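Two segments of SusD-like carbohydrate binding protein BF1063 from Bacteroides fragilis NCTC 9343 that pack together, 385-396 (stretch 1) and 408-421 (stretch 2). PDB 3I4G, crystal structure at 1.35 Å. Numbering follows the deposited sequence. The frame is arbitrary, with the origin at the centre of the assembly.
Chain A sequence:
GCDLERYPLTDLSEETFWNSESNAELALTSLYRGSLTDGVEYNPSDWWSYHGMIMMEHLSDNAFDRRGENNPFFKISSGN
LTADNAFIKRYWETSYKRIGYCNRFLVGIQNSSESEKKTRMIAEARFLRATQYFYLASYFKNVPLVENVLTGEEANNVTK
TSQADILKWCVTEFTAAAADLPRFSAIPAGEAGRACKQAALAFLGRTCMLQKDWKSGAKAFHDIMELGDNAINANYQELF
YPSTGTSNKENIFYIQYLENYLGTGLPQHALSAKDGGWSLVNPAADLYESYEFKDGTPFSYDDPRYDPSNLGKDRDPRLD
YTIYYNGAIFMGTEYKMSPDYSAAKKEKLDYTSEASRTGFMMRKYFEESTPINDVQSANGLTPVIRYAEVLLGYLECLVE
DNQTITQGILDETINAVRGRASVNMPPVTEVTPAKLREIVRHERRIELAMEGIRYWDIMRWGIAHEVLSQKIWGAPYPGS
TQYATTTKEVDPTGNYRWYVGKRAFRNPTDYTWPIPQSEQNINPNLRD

Stretch 1 385-396: IRYAEVLLGYLE
Stretch 2 408-421: GILDETINAVRGRA

Build stretch 1 as an extended entry, Ile385 and Arg386, leading into a helix from Tyr387 to Glu396. Stretch 2 begins as a helix from Gly408, interrupted at Thr413 (phi/psi -118/-95) and resumed from Ile414 to Arg418. The Ile414 to Arg418 helix runs roughly antiparallel to the Tyr387 to Glu396 helix, at 151° and 9.1 Å between axes.

The register centres on the break, where the CA atoms of Leu391 and Thr413 lie 4.8 Å apart. So close a backbone suits a short side chain: Thr413 (chi1 p) sets CB 3.6 Å from Leu391 O and turns OG1 back to Ile409 O, a 2.8 Å hydrogen bond that satisfies the buried hydroxyl.

Bumps then fill the flanks. Leu391 (m, t) reaches CD1 to 4.0 Å from Ala416 CB, while its CD2 lies 3.6 Å from Glu412 O. Val417 (t) offers CG2 to Ala388 CB at 4.0 Å and to Leu392 CG at 4.3 Å. Leu392 (m, t) leaves sideways, but its CD2 comes to 4.1 Å from Ile414 CB. Leu395 (t, p) wedges CD2 into a hollow lined by Leu410 CD2 (4.1 Å), Thr413 OG1 (3.5 Å) and Ile414 CB (3.8 Å), with CD1 4.0 Å from Ile409 CG2.

No direct hydrogen bond crosses; apolar packing dominates the 571 Å² buried. At the margin, a water oxygen lies 2.7 Å from Tyr394 OH and donates to Glu412 OE2 at 2.4 Å. Arg386 NH1 and Arg420 NH2 approach to 3.6 Å, like charges with hydrogen-bond partners elsewhere in the structure.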

# COMPACT_ATOMS: atom_id res chain seq x y z
N ILE A 385 -1.21 6.35 -5.48
CA ILE A 385 -0.60 7.61 -5.09
C ILE A 385 -1.70 8.62 -4.80
O ILE A 385 -2.50 8.95 -5.68
CB ILE A 385 0.31 8.21 -6.18
CG1 ILE A 385 1.45 7.26 -6.58
CG2 ILE A 385 0.88 9.58 -5.75
CD1 ILE A 385 2.50 6.93 -5.50
N ARG A 386 -1.73 9.09 -3.56
CA ARG A 386 -2.64 10.15 -3.11
C ARG A 386 -1.85 11.42 -2.85
O ARG A 386 -0.71 11.41 -2.37
CB ARG A 386 -3.41 9.73 -1.84
CG ARG A 386 -4.25 8.52 -2.03
CD ARG A 386 -5.31 8.32 -0.97
NE ARG A 386 -4.87 7.97 0.39
CZ ARG A 386 -4.86 8.79 1.44
NH1 ARG A 386 -5.05 10.12 1.35
NH2 ARG A 386 -4.59 8.29 2.63
N TYR A 387 -2.53 12.55 -3.10
CA TYR A 387 -1.88 13.85 -2.82
C TYR A 387 -1.48 13.98 -1.34
O TYR A 387 -0.51 14.64 -1.03
CB TYR A 387 -2.77 15.00 -3.26
CG TYR A 387 -2.12 16.38 -3.32
CD1 TYR A 387 -0.99 16.59 -4.07
CD2 TYR A 387 -2.68 17.46 -2.65
CE1 TYR A 387 -0.43 17.84 -4.17
CE2 TYR A 387 -2.12 18.71 -2.74
CZ TYR A 387 -1.02 18.89 -3.49
OH TYR A 387 -0.46 20.16 -3.62
N ALA A 388 -2.22 13.36 -0.41
CA ALA A 388 -1.77 13.44 0.97
C ALA A 388 -0.38 12.84 1.16
O ALA A 388 0.41 13.35 1.96
CB ALA A 388 -2.71 12.71 1.87
N GLU A 389 -0.05 11.77 0.43
CA GLU A 389 1.29 11.20 0.53
C GLU A 389 2.30 12.18 -0.06
O GLU A 389 3.42 12.32 0.44
CB GLU A 389 1.39 9.86 -0.19
CG GLU A 389 2.82 9.30 -0.06
CD GLU A 389 3.11 8.06 -0.89
OE1 GLU A 389 2.17 7.39 -1.33
OE2 GLU A 389 4.32 7.76 -1.08
N VAL A 390 1.96 12.84 -1.16
CA VAL A 390 2.84 13.84 -1.75
C VAL A 390 3.18 14.95 -0.77
O VAL A 390 4.35 15.33 -0.65
CB VAL A 390 2.20 14.43 -3.04
CG1 VAL A 390 2.99 15.61 -3.59
CG2 VAL A 390 2.05 13.33 -4.11
N LEU A 391 2.17 15.47 -0.08
CA LEU A 391 2.39 16.54 0.89
C LEU A 391 3.24 16.08 2.05
O LEU A 391 4.19 16.76 2.46
CB LEU A 391 1.06 17.09 1.41
CG LEU A 391 0.14 17.75 0.41
CD1 LEU A 391 -1.15 18.24 1.08
CD2 LEU A 391 0.85 18.92 -0.29
N LEU A 392 2.97 14.88 2.58
CA LEU A 392 3.78 14.37 3.69
C LEU A 392 5.18 13.97 3.22
O LEU A 392 6.13 14.08 3.97
CB LEU A 392 3.08 13.21 4.39
CG LEU A 392 1.74 13.52 5.04
CD1 LEU A 392 1.04 12.26 5.54
CD2 LEU A 392 1.91 14.55 6.16
N GLY A 393 5.28 13.51 1.99
CA GLY A 393 6.58 13.17 1.44
C GLY A 393 7.46 14.39 1.27
O GLY A 393 8.67 14.35 1.55
N TYR A 394 6.89 15.48 0.75
CA TYR A 394 7.61 16.74 0.64
C TYR A 394 8.17 17.16 1.99
O TYR A 394 9.33 17.47 2.12
CB TYR A 394 6.67 17.80 0.07
CG TYR A 394 7.26 19.19 -0.01
CD1 TYR A 394 8.44 19.46 -0.68
CD2 TYR A 394 6.61 20.27 0.57
CE1 TYR A 394 8.95 20.72 -0.73
CE2 TYR A 394 7.10 21.56 0.46
CZ TYR A 394 8.28 21.77 -0.17
OH TYR A 394 8.76 23.06 -0.25
N LEU A 395 7.31 17.16 3.02
CA LEU A 395 7.73 17.57 4.35
C LEU A 395 8.81 16.62 4.89
O LEU A 395 9.80 17.10 5.45
CB LEU A 395 6.52 17.63 5.29
CG LEU A 395 6.82 18.12 6.71
CD1 LEU A 395 7.49 19.50 6.72
CD2 LEU A 395 5.52 18.13 7.52
N GLU A 396 8.64 15.31 4.75
CA GLU A 396 9.66 14.37 5.21
C GLU A 396 10.99 14.69 4.55
O GLU A 396 12.03 14.71 5.20
CB GLU A 396 9.25 12.92 4.93
CG GLU A 396 10.31 11.89 5.29
CD GLU A 396 9.94 10.46 5.03
OE1 GLU A 396 8.79 10.13 4.68
OE2 GLU A 396 10.87 9.64 5.23
N GLY A 408 4.24 28.16 7.68
CA GLY A 408 3.64 28.15 6.35
C GLY A 408 3.81 26.80 5.66
O GLY A 408 2.88 26.30 5.01
N ILE A 409 5.00 26.24 5.76
CA ILE A 409 5.26 24.90 5.18
C ILE A 409 4.42 23.84 5.88
O ILE A 409 3.85 22.98 5.23
CB ILE A 409 6.76 24.55 5.23
CG1 ILE A 409 7.51 25.43 4.24
CG2 ILE A 409 7.02 23.06 4.91
CD1 ILE A 409 9.04 25.41 4.42
N LEU A 410 4.33 23.91 7.21
CA LEU A 410 3.49 22.96 7.93
C LEU A 410 2.05 23.10 7.47
O LEU A 410 1.35 22.11 7.27
CB LEU A 410 3.59 23.17 9.45
CG LEU A 410 4.94 22.93 10.11
CD1 LEU A 410 4.91 23.36 11.57
CD2 LEU A 410 5.35 21.44 10.00
N ASP A 411 1.57 24.33 7.32
CA ASP A 411 0.18 24.57 6.93
C ASP A 411 -0.15 24.05 5.54
O ASP A 411 -1.26 23.57 5.32
CB ASP A 411 -0.15 26.05 7.08
CG ASP A 411 -0.22 26.48 8.52
OD1 ASP A 411 -0.24 25.59 9.43
OD2 ASP A 411 -0.27 27.71 8.76
N GLU A 412 0.81 24.08 4.63
CA GLU A 412 0.57 23.59 3.26
C GLU A 412 0.73 22.06 3.16
O GLU A 412 0.37 21.48 2.14
CB GLU A 412 1.46 24.31 2.24
CG GLU A 412 2.88 23.92 2.27
CD GLU A 412 3.77 24.65 1.22
OE1 GLU A 412 3.24 25.14 0.20
OE2 GLU A 412 4.99 24.68 1.45
N THR A 413 1.30 21.41 4.17
CA THR A 413 1.59 19.99 4.10
C THR A 413 0.82 19.21 5.16
O THR A 413 -0.33 18.83 4.95
CB THR A 413 3.12 19.71 4.19
OG1 THR A 413 3.68 20.24 5.42
CG2 THR A 413 3.88 20.30 3.00
N ILE A 414 1.45 18.96 6.29
CA ILE A 414 0.84 18.15 7.33
C ILE A 414 -0.50 18.70 7.83
O ILE A 414 -1.43 17.92 8.09
CB ILE A 414 1.84 17.95 8.50
CG1 ILE A 414 1.28 16.95 9.51
CG2 ILE A 414 2.23 19.28 9.16
CD1 ILE A 414 2.41 16.29 10.36
N ASN A 415 -0.62 20.02 7.93
CA ASN A 415 -1.88 20.59 8.42
C ASN A 415 -2.97 20.62 7.35
O ASN A 415 -4.16 20.69 7.67
CB ASN A 415 -1.63 21.95 9.05
CG ASN A 415 -0.77 21.86 10.24
OD1 ASN A 415 -0.72 20.80 10.86
ND2 ASN A 415 -0.09 22.94 10.58
N ALA A 416 -2.60 20.55 6.08
CA ALA A 416 -3.60 20.39 5.02
C ALA A 416 -4.18 18.97 5.07
O ALA A 416 -5.38 18.78 4.84
CB ALA A 416 -2.98 20.69 3.66
N VAL A 417 -3.34 18.00 5.41
CA VAL A 417 -3.79 16.61 5.58
C VAL A 417 -4.63 16.49 6.83
O VAL A 417 -5.77 16.00 6.79
CB VAL A 417 -2.59 15.66 5.65
CG1 VAL A 417 -3.01 14.25 5.96
CG2 VAL A 417 -1.86 15.71 4.30
N ARG A 418 -4.16 17.04 7.93
CA ARG A 418 -4.94 16.98 9.18
C ARG A 418 -6.22 17.83 9.14
O ARG A 418 -7.21 17.52 9.81
CB ARG A 418 -4.09 17.42 10.36
CG ARG A 418 -3.00 16.41 10.70
CD ARG A 418 -2.03 16.89 11.75
NE ARG A 418 -2.63 17.07 13.06
CZ ARG A 418 -2.82 16.10 13.96
NH1 ARG A 418 -2.56 14.83 13.68
NH2 ARG A 418 -3.36 16.42 15.13
N GLY A 419 -6.17 18.91 8.38
CA GLY A 419 -7.26 19.87 8.27
C GLY A 419 -8.36 19.50 7.31
O GLY A 419 -9.32 20.23 7.19
N ARG A 420 -8.22 18.36 6.64
CA ARG A 420 -9.25 17.83 5.79
C ARG A 420 -10.58 17.94 6.53
O ARG A 420 -10.65 17.56 7.70
CB ARG A 420 -8.90 16.35 5.49
CG ARG A 420 -9.79 15.68 4.52
CD ARG A 420 -9.65 14.19 4.56
NE ARG A 420 -8.31 13.70 4.24
CZ ARG A 420 -7.87 13.49 3.01
NH1 ARG A 420 -8.59 13.81 1.95
NH2 ARG A 420 -6.65 13.00 2.82
N ALA A 421 -11.65 18.42 5.90
CA ALA A 421 -12.90 18.69 6.65
C ALA A 421 -13.46 17.52 7.44
O ALA A 421 -13.99 17.69 8.55
CB ALA A 421 -13.97 19.21 5.70
O HOH W 1 7.00 25.09 0.12